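PDB 2Q88: putative ABC transporter amino acid-binding protein from Sinorhizobium meliloti, which binds the compatible solute ectoine and, as the solute-binding component of an ABC transporter, probably delivers it for uptake in osmoprotection. Local coordinates for residues A18-P23 with G62-G67; K114-I119 with E196-Y201; E44-L49 with E212-A217; D179-S182 with N188-V191. All coordinates share one frame; numbering follows the deposited sequence.

Contact 1 of 4, residues A18-P23 with G62-G67; sequences AIANEP and GAMIPG. With 4CS ((4S)-2-methyl-1,4,5,6-tetrahydropyrimidine-4-carboxylic acid), chain F.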
loop_
_atom_site.group_PDB
_atom_site.type_symbol
_atom_site.label_atom_id
_atom_site.label_comp_id
_atom_site.label_asym_id
_atom_site.label_seq_id
_atom_site.Cartn_x
_atom_site.Cartn_y
_atom_site.Cartn_z
ATOM N N ALA A 18 3.934 -0.671 -10.688
ATOM C CA ALA A 18 2.652 -1.281 -10.383
ATOM C C ALA A 18 1.999 -0.486 -9.265
ATOM O O ALA A 18 2.653 -0.193 -8.261
ATOM C CB ALA A 18 2.839 -2.729 -9.984
ATOM N N ILE A 19 0.724 -0.125 -9.464
ATOM C CA ILE A 19 -0.084 0.610 -8.481
ATOM C C ILE A 19 -1.473 -0.030 -8.335
ATOM O O ILE A 19 -1.833 -0.899 -9.121
ATOM C CB ILE A 19 -0.250 2.090 -8.898
ATOM C CG1 ILE A 19 -1.121 2.215 -10.157
ATOM C CG2 ILE A 19 1.109 2.761 -9.090
ATOM C CD1 ILE A 19 -1.685 3.622 -10.364
ATOM N N ALA A 20 -2.259 0.408 -7.346
ATOM C CA ALA A 20 -3.599 -0.158 -7.147
ATOM C C ALA A 20 -4.752 0.833 -7.263
ATOM O O ALA A 20 -5.910 0.411 -7.295
ATOM C CB ALA A 20 -3.682 -0.888 -5.815
ATOM N N ASN A 21 -4.449 2.130 -7.317
ATOM C CA ASN A 21 -5.478 3.191 -7.279
ATOM C C ASN A 21 -6.219 3.244 -5.923
ATOM O O ASN A 21 -7.396 2.909 -5.822
ATOM C CB ASN A 21 -6.462 3.070 -8.450
ATOM C CG ASN A 21 -7.237 4.352 -8.696
ATOM O OD1 ASN A 21 -6.858 5.427 -8.222
ATOM N ND2 ASN A 21 -8.329 4.246 -9.440
ATOM N N GLU A 22 -5.497 3.650 -4.887
ATOM C CA GLU A 22 -6.025 3.714 -3.520
ATOM C C GLU A 22 -5.470 4.971 -2.851
ATOM O O GLU A 22 -4.440 4.914 -2.177
ATOM C CB GLU A 22 -5.632 2.461 -2.727
ATOM C CG GLU A 22 -6.175 2.435 -1.292
ATOM C CD GLU A 22 -5.627 1.284 -0.467
ATOM O OE1 GLU A 22 -5.667 0.139 -0.966
ATOM O OE2 GLU A 22 -5.171 1.520 0.689
ATOM N N PRO A 23 -6.114 6.119 -3.077
ATOM C CA PRO A 23 -5.655 7.371 -2.474
ATOM C C PRO A 23 -5.604 7.275 -0.941
ATOM O O PRO A 23 -6.499 6.656 -0.356
ATOM C CB PRO A 23 -6.712 8.403 -2.917
ATOM C CG PRO A 23 -7.409 7.808 -4.113
ATOM C CD PRO A 23 -7.283 6.306 -3.962
ATOM N N GLY A 62 -2.654 -8.620 -4.875
ATOM C CA GLY A 62 -2.178 -10.005 -4.994
ATOM C C GLY A 62 -1.440 -10.317 -6.288
ATOM O O GLY A 62 -0.702 -11.308 -6.373
ATOM N N ALA A 63 -1.631 -9.485 -7.306
ATOM C CA ALA A 63 -0.959 -9.692 -8.592
ATOM C C ALA A 63 0.414 -9.015 -8.704
ATOM O O ALA A 63 1.147 -9.251 -9.669
ATOM C CB ALA A 63 -1.874 -9.237 -9.747
ATOM N N MET A 64 0.767 -8.180 -7.732
ATOM C CA MET A 64 1.927 -7.307 -7.873
ATOM C C MET A 64 3.266 -8.026 -7.832
ATOM O O MET A 64 4.071 -7.923 -8.772
ATOM C CB MET A 64 1.872 -6.171 -6.852
ATOM C CG MET A 64 0.775 -5.167 -7.170
ATOM S SD MET A 64 0.682 -3.919 -5.906
ATOM C CE MET A 64 -0.743 -2.974 -6.446
ATOM N N ILE A 65 3.508 -8.748 -6.746
ATOM C CA ILE A 65 4.756 -9.517 -6.632
ATOM C C ILE A 65 4.922 -10.521 -7.789
ATOM O O ILE A 65 5.994 -10.555 -8.406
ATOM C CB ILE A 65 4.921 -10.138 -5.215
ATOM C CG1 ILE A 65 5.083 -9.004 -4.182
ATOM C CG2 ILE A 65 6.123 -11.089 -5.174
ATOM C CD1 ILE A 65 5.154 -9.447 -2.713
ATOM N N PRO A 66 3.902 -11.337 -8.090
ATOM C CA PRO A 66 3.967 -12.219 -9.255
ATOM C C PRO A 66 4.401 -11.532 -10.559
ATOM O O PRO A 66 5.260 -12.059 -11.261
ATOM C CB PRO A 66 2.535 -12.757 -9.361
ATOM C CG PRO A 66 2.064 -12.805 -7.934
ATOM C CD PRO A 66 2.656 -11.559 -7.318
ATOM N N GLY A 67 3.806 -10.383 -10.882
ATOM C CA GLY A 67 4.146 -9.647 -12.105
ATOM C C GLY A 67 5.557 -9.076 -12.069
ATOM O O GLY A 67 6.248 -9.025 -13.090
HETATM O O 4CS F . -1.203 -5.267 1.438
HETATM C C 4CS F . -0.869 -4.082 1.474
HETATM O OXT 4CS F . 0.319 -3.770 1.331
HETATM C CA 4CS F . -1.914 -3.003 1.725
HETATM C CB 4CS F . -3.227 -3.265 1.012
HETATM C CAD 4CS F . -4.230 -2.161 1.357
HETATM N NAG 4CS F . -3.643 -0.837 1.022
HETATM C CAI 4CS F . -2.255 -0.630 1.036
HETATM C CAA 4CS F . -1.668 0.744 0.671
HETATM N N 4CS F . -1.382 -1.681 1.350
#
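Met64 lies along Ala18, Ile19 and Ala20, the apolar part of the contact. Its CG packs against the methyl of Ala18, Ala18 CB to Met64 CG 4.3 Å. The chain stays extended past CG, which carries CE on to Ala20 CB at 3.7 Å. The same methyl rests against the backbone carbonyl of Ile19, CE to O 3.6 Å. The unbranched thioether can follow the backbone, and the small alanines let it lie close to the strand end and the loop after it, while Ile19 turns to Ala56 and Ile58. Helix 64-69, within the beta-alpha-beta crossover from strand 53-58 to strand 75-76, covers the middle strand 14-19; the strand order 2-1-3 begins that of type II periplasmic binding proteins. The polar part lies just past the strand, where Glu22 grips ectoine. The ligand nitrogen NAG gives a nearly straight bond to Glu22 OE2 (2.8 Å, 166°) and a weak, bent one to OE1. With CG anti to the backbone N (chi1 -179°), the side chain puts its carboxylate in the pocket. Tyr61 OH, also of the pocket, bonds OE1 and Ser176 OG bonds OE2; these hydroxyls help to fix the rotation of a carboxylate that probably faces an amidinium cation.

Contact 2 of 4, residues K114-I119 with E196-Y201; sequences KSYKDI and EGAPVY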
loop_
_atom_site.group_PDB
_atom_site.type_symbol
_atom_site.label_atom_id
_atom_site.label_comp_id
_atom_site.label_asym_id
_atom_site.label_seq_id
_atom_site.Cartn_x
_atom_site.Cartn_y
_atom_site.Cartn_z
ATOM N N LYS A 114 -14.047 -4.057 16.795
ATOM C CA LYS A 114 -12.928 -3.141 17.070
ATOM C C LYS A 114 -11.564 -3.766 16.723
ATOM O O LYS A 114 -10.547 -3.067 16.653
ATOM C CB LYS A 114 -12.930 -2.714 18.553
ATOM C CG LYS A 114 -14.214 -2.056 19.047
ATOM C CD LYS A 114 -14.178 -1.892 20.559
ATOM C CE LYS A 114 -15.514 -1.416 21.125
ATOM N NZ LYS A 114 -15.455 -1.295 22.628
ATOM N N SER A 115 -11.547 -5.084 16.534
ATOM C CA SER A 115 -10.326 -5.822 16.235
ATOM C C SER A 115 -10.643 -6.924 15.232
ATOM O O SER A 115 -11.810 -7.246 15.024
ATOM C CB SER A 115 -9.746 -6.440 17.520
ATOM O OG SER A 115 -10.564 -7.493 18.010
ATOM N N TYR A 116 -9.616 -7.511 14.615
ATOM C CA TYR A 116 -9.862 -8.608 13.681
ATOM C C TYR A 116 -10.379 -9.843 14.405
ATOM O O TYR A 116 -11.095 -10.656 13.816
ATOM C CB TYR A 116 -8.622 -8.937 12.857
ATOM C CG TYR A 116 -8.277 -7.872 11.851
ATOM C CD1 TYR A 116 -7.258 -6.956 12.108
ATOM C CD2 TYR A 116 -8.972 -7.767 10.643
ATOM C CE1 TYR A 116 -6.917 -5.966 11.174
ATOM C CE2 TYR A 116 -8.637 -6.768 9.690
ATOM C CZ TYR A 116 -7.614 -5.864 9.976
ATOM O OH TYR A 116 -7.262 -4.860 9.070
ATOM N N LYS A 117 -10.024 -9.962 15.685
ATOM C CA LYS A 117 -10.538 -11.031 16.549
ATOM C C LYS A 117 -12.047 -10.925 16.732
ATOM O O LYS A 117 -12.746 -11.929 16.732
ATOM C CB LYS A 117 -9.842 -10.992 17.908
ATOM C CG LYS A 117 -10.087 -12.219 18.774
ATOM C CD LYS A 117 -9.241 -12.156 20.030
ATOM C CE LYS A 117 -9.890 -11.276 21.078
ATOM N NZ LYS A 117 -11.175 -11.845 21.554
ATOM N N ASP A 118 -12.545 -9.701 16.874
ATOM C CA ASP A 118 -13.977 -9.465 17.042
ATOM C C ASP A 118 -14.762 -10.007 15.854
ATOM O O ASP A 118 -15.866 -10.530 16.010
ATOM C CB ASP A 118 -14.240 -7.975 17.212
ATOM C CG ASP A 118 -13.859 -7.464 18.587
ATOM O OD1 ASP A 118 -13.745 -8.284 19.518
ATOM O OD2 ASP A 118 -13.656 -6.260 18.836
ATOM N N ILE A 119 -14.171 -9.893 14.667
ATOM C CA ILE A 119 -14.782 -10.396 13.447
ATOM C C ILE A 119 -14.749 -11.912 13.426
ATOM O O ILE A 119 -15.730 -12.547 13.036
ATOM C CB ILE A 119 -14.064 -9.837 12.194
ATOM C CG1 ILE A 119 -14.048 -8.301 12.215
ATOM C CG2 ILE A 119 -14.755 -10.335 10.909
ATOM C CD1 ILE A 119 -13.080 -7.707 11.206
ATOM N N GLU A 196 -7.706 -2.220 16.679
ATOM C CA GLU A 196 -7.033 -2.664 17.881
ATOM C C GLU A 196 -6.321 -3.989 17.647
ATOM O O GLU A 196 -6.904 -4.914 17.096
ATOM C CB GLU A 196 -8.038 -2.768 19.030
ATOM C CG GLU A 196 -8.522 -1.416 19.534
ATOM C CD GLU A 196 -7.419 -0.580 20.183
ATOM O OE1 GLU A 196 -6.379 -1.134 20.623
ATOM O OE2 GLU A 196 -7.585 0.660 20.260
ATOM N N GLY A 197 -5.055 -4.062 18.052
ATOM C CA GLY A 197 -4.256 -5.279 17.937
ATOM C C GLY A 197 -3.533 -5.442 16.604
ATOM O O GLY A 197 -2.724 -6.354 16.443
ATOM N N ALA A 198 -3.831 -4.570 15.649
ATOM C CA ALA A 198 -3.236 -4.650 14.316
ATOM C C ALA A 198 -1.866 -3.967 14.317
ATOM O O ALA A 198 -1.675 -2.985 15.040
ATOM C CB ALA A 198 -4.157 -4.000 13.294
ATOM N N PRO A 199 -0.916 -4.478 13.527
ATOM C CA PRO A 199 0.406 -3.850 13.409
ATOM C C PRO A 199 0.334 -2.529 12.654
ATOM O O PRO A 199 -0.609 -2.291 11.903
ATOM C CB PRO A 199 1.209 -4.860 12.573
ATOM C CG PRO A 199 0.423 -6.119 12.598
ATOM C CD PRO A 199 -1.014 -5.695 12.700
ATOM N N VAL A 200 1.314 -1.663 12.880
ATOM C CA VAL A 200 1.524 -0.526 11.997
ATOM C C VAL A 200 2.535 -1.028 10.982
ATOM O O VAL A 200 3.458 -1.778 11.334
ATOM C CB VAL A 200 2.020 0.714 12.756
ATOM C CG1 VAL A 200 2.289 1.884 11.796
ATOM C CG2 VAL A 200 0.987 1.130 13.798
ATOM N N TYR A 201 2.329 -0.659 9.722
ATOM C CA TYR A 201 3.148 -1.120 8.617
ATOM C C TYR A 201 3.824 0.076 7.960
ATOM O O TYR A 201 3.339 1.201 8.083
ATOM C CB TYR A 201 2.272 -1.790 7.557
ATOM C CG TYR A 201 1.712 -3.144 7.911
ATOM C CD1 TYR A 201 2.536 -4.270 7.967
ATOM C CD2 TYR A 201 0.354 -3.309 8.167
ATOM C CE1 TYR A 201 2.025 -5.517 8.288
ATOM C CE2 TYR A 201 -0.173 -4.562 8.488
ATOM C CZ TYR A 201 0.674 -5.657 8.544
ATOM O OH TYR A 201 0.177 -6.895 8.869
HETATM O O HOH W 1 -6.729 -6.963 15.453
#
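Lys114 and Glu196 join their backbones in a surface contact, where the lead-in to helix 116-121 meets the loop between strands 189-192 and 201-202. Glu196 N donates to Lys114 O (3.0 Å), while the charged ends of both side chains extend outward, which suits lysine and glutamate at the surface. Next along, Ser115 CB touches Glu196 O at 3.3 Å. That carbonyl also receives a hydrogen bond from a water, whose oxygen lies 2.6 Å from Glu196 O and itself accepts from Tyr116 N, so the water spans the two segments. Gly197 follows with a positive phi of 87°, a backbone shape in which a side chain would collide with the preceding carbonyl oxygen, so glycine fits. Ala198 then points its methyl at the edge of the Tyr116 ring, CB to CE1 4.0 Å, close to the ring plane. The tyrosine is otherwise buried, edge-to-face with Phe103 and bonded through OH to Ser171 OG. Ser115 and Asp118 form a capping box: Asp118 N donates to Ser115 OG (3.2 Å), and Asp118 OD2 takes Lys114 N (3.0 Å) on its anti lone pair, with a weak second bond from Ser115 N. Across the contact, then, main-chain groups and one water carry the polar grip, and the start of the helix probably helps to stabilise the negative charge of Asp118.

Contact 3 of 4, residues E44-L49 with E212-A217; sequences EIFKRL and EALRDA. With CD (cadmium ion), chain D.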
loop_
_atom_site.group_PDB
_atom_site.type_symbol
_atom_site.label_atom_id
_atom_site.label_comp_id
_atom_site.label_asym_id
_atom_site.label_seq_id
_atom_site.Cartn_x
_atom_site.Cartn_y
_atom_site.Cartn_z
ATOM N N GLU A 44 9.970 11.112 -8.696
ATOM C CA GLU A 44 11.053 12.046 -8.381
ATOM C C GLU A 44 12.418 11.355 -8.335
ATOM O O GLU A 44 13.394 11.871 -8.879
ATOM C CB GLU A 44 10.769 12.823 -7.081
ATOM C CG GLU A 44 11.753 13.957 -6.787
ATOM C CD GLU A 44 11.993 14.891 -7.986
ATOM O OE1 GLU A 44 13.177 15.201 -8.270
ATOM O OE2 GLU A 44 11.015 15.321 -8.650
ATOM N N ILE A 45 12.493 10.187 -7.698
ATOM C CA ILE A 45 13.765 9.451 -7.659
ATOM C C ILE A 45 14.201 9.012 -9.067
ATOM O O ILE A 45 15.346 9.237 -9.483
ATOM C CB ILE A 45 13.683 8.266 -6.682
ATOM C CG1 ILE A 45 13.654 8.801 -5.238
ATOM C CG2 ILE A 45 14.883 7.316 -6.881
ATOM C CD1 ILE A 45 13.288 7.798 -4.169
ATOM N N PHE A 46 13.283 8.395 -9.808
ATOM C CA PHE A 46 13.619 7.949 -11.159
ATOM C C PHE A 46 14.113 9.098 -12.015
ATOM O O PHE A 46 15.073 8.936 -12.769
ATOM C CB PHE A 46 12.451 7.211 -11.819
ATOM C CG PHE A 46 12.378 5.753 -11.452
ATOM C CD1 PHE A 46 13.433 4.889 -11.760
ATOM C CD2 PHE A 46 11.248 5.235 -10.821
ATOM C CE1 PHE A 46 13.372 3.520 -11.414
ATOM C CE2 PHE A 46 11.174 3.886 -10.469
ATOM C CZ PHE A 46 12.235 3.023 -10.767
ATOM N N LYS A 47 13.475 10.258 -11.890
ATOM C CA LYS A 47 13.929 11.453 -12.604
ATOM C C LYS A 47 15.377 11.774 -12.245
ATOM O O LYS A 47 16.201 12.051 -13.127
ATOM C CB LYS A 47 13.036 12.658 -12.298
ATOM C CG LYS A 47 13.421 13.881 -13.125
ATOM C CD LYS A 47 12.625 15.131 -12.790
ATOM C CE LYS A 47 13.285 16.350 -13.441
ATOM N NZ LYS A 47 12.431 17.571 -13.359
ATOM N N ARG A 48 15.684 11.715 -10.947
ATOM C CA ARG A 48 17.029 12.011 -10.448
ATOM C C ARG A 48 18.040 11.002 -10.949
ATOM O O ARG A 48 19.197 11.350 -11.155
ATOM C CB ARG A 48 17.034 12.048 -8.921
ATOM C CG ARG A 48 16.439 13.330 -8.376
ATOM C CD ARG A 48 16.074 13.283 -6.902
ATOM N NE ARG A 48 15.247 14.436 -6.565
ATOM C CZ ARG A 48 15.689 15.547 -5.988
ATOM N NH1 ARG A 48 16.963 15.671 -5.644
ATOM N NH2 ARG A 48 14.843 16.533 -5.740
ATOM N N LEU A 49 17.586 9.767 -11.170
ATOM C CA LEU A 49 18.412 8.712 -11.744
ATOM C C LEU A 49 18.517 8.810 -13.269
ATOM O O LEU A 49 19.205 8.002 -13.886
ATOM C CB LEU A 49 17.885 7.321 -11.347
ATOM C CG LEU A 49 17.902 6.979 -9.858
ATOM C CD1 LEU A 49 17.229 5.619 -9.575
ATOM C CD2 LEU A 49 19.342 6.996 -9.384
ATOM N N GLU A 212 18.937 -5.756 -7.779
ATOM C CA GLU A 212 19.464 -5.139 -6.549
ATOM C C GLU A 212 20.292 -3.873 -6.790
ATOM O O GLU A 212 20.283 -2.971 -5.958
ATOM C CB GLU A 212 20.250 -6.157 -5.703
ATOM C CG GLU A 212 21.507 -6.750 -6.344
ATOM C CD GLU A 212 22.809 -6.034 -5.962
ATOM O OE1 GLU A 212 22.880 -5.391 -4.884
ATOM O OE2 GLU A 212 23.792 -6.135 -6.734
ATOM N N ALA A 213 20.994 -3.805 -7.919
ATOM C CA ALA A 213 21.764 -2.613 -8.262
ATOM C C ALA A 213 20.845 -1.406 -8.491
ATOM O O ALA A 213 21.186 -0.286 -8.116
ATOM C CB ALA A 213 22.641 -2.869 -9.483
ATOM N N LEU A 214 19.681 -1.634 -9.096
ATOM C CA LEU A 214 18.683 -0.560 -9.260
ATOM C C LEU A 214 18.056 -0.154 -7.913
ATOM O O LEU A 214 17.838 1.030 -7.659
ATOM C CB LEU A 214 17.605 -0.955 -10.281
ATOM C CG LEU A 214 16.389 -0.037 -10.494
ATOM C CD1 LEU A 214 16.781 1.318 -11.094
ATOM C CD2 LEU A 214 15.338 -0.740 -11.363
ATOM N N ARG A 215 17.775 -1.132 -7.062
ATOM C CA ARG A 215 17.324 -0.868 -5.686
ATOM C C ARG A 215 18.336 0.010 -4.920
ATOM O O ARG A 215 17.938 0.986 -4.284
ATOM C CB ARG A 215 17.060 -2.187 -4.950
ATOM C CG ARG A 215 16.448 -2.062 -3.565
ATOM C CD ARG A 215 17.444 -1.777 -2.462
ATOM N NE ARG A 215 18.576 -2.695 -2.503
ATOM C CZ ARG A 215 18.590 -3.883 -1.922
ATOM N NH1 ARG A 215 17.530 -4.307 -1.242
ATOM N NH2 ARG A 215 19.672 -4.648 -2.010
ATOM N N ASP A 216 19.629 -0.321 -5.008
ATOM C CA ASP A 216 20.706 0.483 -4.390
ATOM C C ASP A 216 20.694 1.931 -4.842
ATOM O O ASP A 216 20.772 2.839 -4.020
ATOM C CB ASP A 216 22.098 -0.084 -4.706
ATOM C CG ASP A 216 22.337 -1.447 -4.102
ATOM O OD1 ASP A 216 21.503 -1.940 -3.310
ATOM O OD2 ASP A 216 23.369 -2.091 -4.372
ATOM N N ALA A 217 20.642 2.138 -6.159
ATOM C CA ALA A 217 20.579 3.475 -6.751
ATOM C C ALA A 217 19.352 4.277 -6.300
ATOM O O ALA A 217 19.446 5.467 -5.972
ATOM C CB ALA A 217 20.611 3.366 -8.269
HETATM CD CD CD D . 24.573 -3.892 -4.385
HETATM O O HOH W 2 25.342 -3.973 -6.649
HETATM O O HOH W 3 24.246 -3.942 -2.795
HETATM O O HOH W 4 25.524 -6.020 -3.475
#
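The Phe46 ring meets Leu214 at its edge: CE1 lies 4.1 Å from Leu214 CD1, which sits near the ring plane, and the two side chains cross at about a right angle. The other flat group, the guanidinium of Arg48, has Glu44 CG at its edge and is salt-bridged to Glu44 one turn back. This is helix-helix packing, with the end of helix 37-48 set against the first turns of helix 212-228; Leu9 of helix 5-12 also touches both Phe46 and Leu214. Leu49, just past the helix end, covers Ala217. Its CD2 lies 3.7 Å from the carbonyl O of Ala217 and 4.0 Å from CB of the same residue, whose small methyl lets the leucine come close to the helix backbone. Away from these apolar contacts, Glu212 and Asp216, one turn apart, bind a cadmium ion through Glu212 OE1 at 2.3 Å and Asp216 OD2 at 2.2 Å. A bend at chi2 (95°) brings the Glu212 carboxylate to this metal. Asp216 OD1 lies close to the guanidinium plane of Arg215 and accepts from NE (3.1 Å) in a salt bridge. One metal-bound water donates to Glu212 OE2, 2.7 Å from the water oxygen.

Contact 4 of 4, residues D179-S182 with N188-V191; sequences DLVS and NVEV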
loop_
_atom_site.group_PDB
_atom_site.type_symbol
_atom_site.label_atom_id
_atom_site.label_comp_id
_atom_site.label_asym_id
_atom_site.label_seq_id
_atom_site.Cartn_x
_atom_site.Cartn_y
_atom_site.Cartn_z
ATOM N N ASP A 179 -9.858 9.053 3.591
ATOM C CA ASP A 179 -10.013 9.727 2.309
ATOM C C ASP A 179 -11.295 9.286 1.599
ATOM O O ASP A 179 -12.080 10.120 1.121
ATOM C CB ASP A 179 -8.788 9.459 1.441
ATOM C CG ASP A 179 -8.749 10.329 0.223
ATOM O OD1 ASP A 179 -9.001 9.797 -0.876
ATOM O OD2 ASP A 179 -8.500 11.556 0.262
ATOM N N LEU A 180 -11.510 7.973 1.565
ATOM C CA LEU A 180 -12.668 7.373 0.904
ATOM C C LEU A 180 -13.991 7.786 1.553
ATOM O O LEU A 180 -14.924 8.191 0.853
ATOM C CB LEU A 180 -12.513 5.845 0.885
ATOM C CG LEU A 180 -13.670 4.937 0.482
ATOM C CD1 LEU A 180 -14.004 5.087 -1.004
ATOM C CD2 LEU A 180 -13.306 3.489 0.816
ATOM N N VAL A 181 -14.057 7.706 2.883
ATOM C CA VAL A 181 -15.259 8.084 3.640
ATOM C C VAL A 181 -15.578 9.583 3.520
ATOM O O VAL A 181 -16.739 9.963 3.334
ATOM C CB VAL A 181 -15.155 7.647 5.127
ATOM C CG1 VAL A 181 -16.343 8.149 5.952
ATOM C CG2 VAL A 181 -15.073 6.120 5.215
ATOM N N SER A 182 -14.548 10.423 3.594
ATOM C CA SER A 182 -14.738 11.874 3.475
ATOM C C SER A 182 -15.232 12.318 2.091
ATOM O O SER A 182 -15.768 13.421 1.947
ATOM C CB SER A 182 -13.460 12.624 3.854
ATOM O OG SER A 182 -12.449 12.437 2.877
ATOM N N ASN A 188 -24.268 7.208 7.359
ATOM C CA ASN A 188 -24.510 5.887 7.921
ATOM C C ASN A 188 -23.267 4.994 7.971
ATOM O O ASN A 188 -23.352 3.825 8.355
ATOM C CB ASN A 188 -25.658 5.209 7.176
ATOM C CG ASN A 188 -26.963 5.966 7.326
ATOM O OD1 ASN A 188 -27.468 6.555 6.369
ATOM N ND2 ASN A 188 -27.501 5.978 8.542
ATOM N N VAL A 189 -22.125 5.568 7.592
ATOM C CA VAL A 189 -20.826 4.899 7.661
ATOM C C VAL A 189 -19.945 5.600 8.698
ATOM O O VAL A 189 -19.988 6.827 8.844
ATOM C CB VAL A 189 -20.120 4.871 6.277
ATOM C CG1 VAL A 189 -18.691 4.375 6.398
ATOM C CG2 VAL A 189 -20.896 4.004 5.293
ATOM N N GLU A 190 -19.127 4.807 9.382
ATOM C CA GLU A 190 -18.355 5.236 10.530
ATOM C C GLU A 190 -16.956 4.632 10.463
ATOM O O GLU A 190 -16.800 3.495 10.035
ATOM C CB GLU A 190 -19.084 4.721 11.760
ATOM C CG GLU A 190 -18.394 4.884 13.088
ATOM C CD GLU A 190 -19.360 4.598 14.204
ATOM O OE1 GLU A 190 -20.287 5.416 14.393
ATOM O OE2 GLU A 190 -19.208 3.549 14.863
ATOM N N VAL A 191 -15.943 5.393 10.883
ATOM C CA VAL A 191 -14.555 4.919 10.834
ATOM C C VAL A 191 -14.057 4.542 12.223
ATOM O O VAL A 191 -14.235 5.295 13.184
ATOM C CB VAL A 191 -13.600 5.978 10.220
ATOM C CG1 VAL A 191 -12.156 5.477 10.193
ATOM C CG2 VAL A 191 -14.052 6.375 8.820
#
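Val181, on helix 174-184, is covered by two valines of strand 189-192, which follows the helix after a short loop. Asn188 leads into the strand, its N bonded to Asp186 OD1 and its backbone already paired with that of Lys107. Val189 comes next and points at the helix; its CG1, set anti to the backbone N (chi1 171°), reaches Val181 CG2 at 4.2 Å, the two side chains meeting obliquely. Glu190 turns to the other side of the strand, where OE1 accepts from Gly108 N, while its backbone pairs with that of Leu105 on the antiparallel strand 98-106. Val191 faces the helix again and packs more tightly. Its CG2 lies 3.8 Å from Val181 CG2 and also 4.1 Å from Val181 CG1, nestling between the two branches as the side chains run antiparallel alongside one another. Val191 reaches on to Ile177 and Asn178, a turn earlier in the helix, so the strand runs back along the helix that precedes it. Valines suit an extended strand, and their short branches let strand and helix approach closely. No hydrogen bond crosses, so between these two segments the contact is apolar packing, which depends on shape rather than on bond direction.

How the contacts relate
From the N terminus, contact 1 is the first to close, bringing 62-67 back over the end of strand 14-19, just before the pocket residue Glu22. Before it closes, 44-49 has opened contact 3, whose partner 212-217 comes much later, so contacts 1 and 3 cross; both tie together one lobe. Contact 2 opens at 114-119 and closes at 196-201, nested inside the long loop of contact 3, and contact 4 is nested in turn inside contact 2. These two fasten helices and loops round the mixed sheet of the other lobe. Contacts 3 and 4 lie far apart, centres about 37 Å. Contacts 1 and 4 touch across the two lobes, Pro23 CB 3.4 Å from Asp179 OD1.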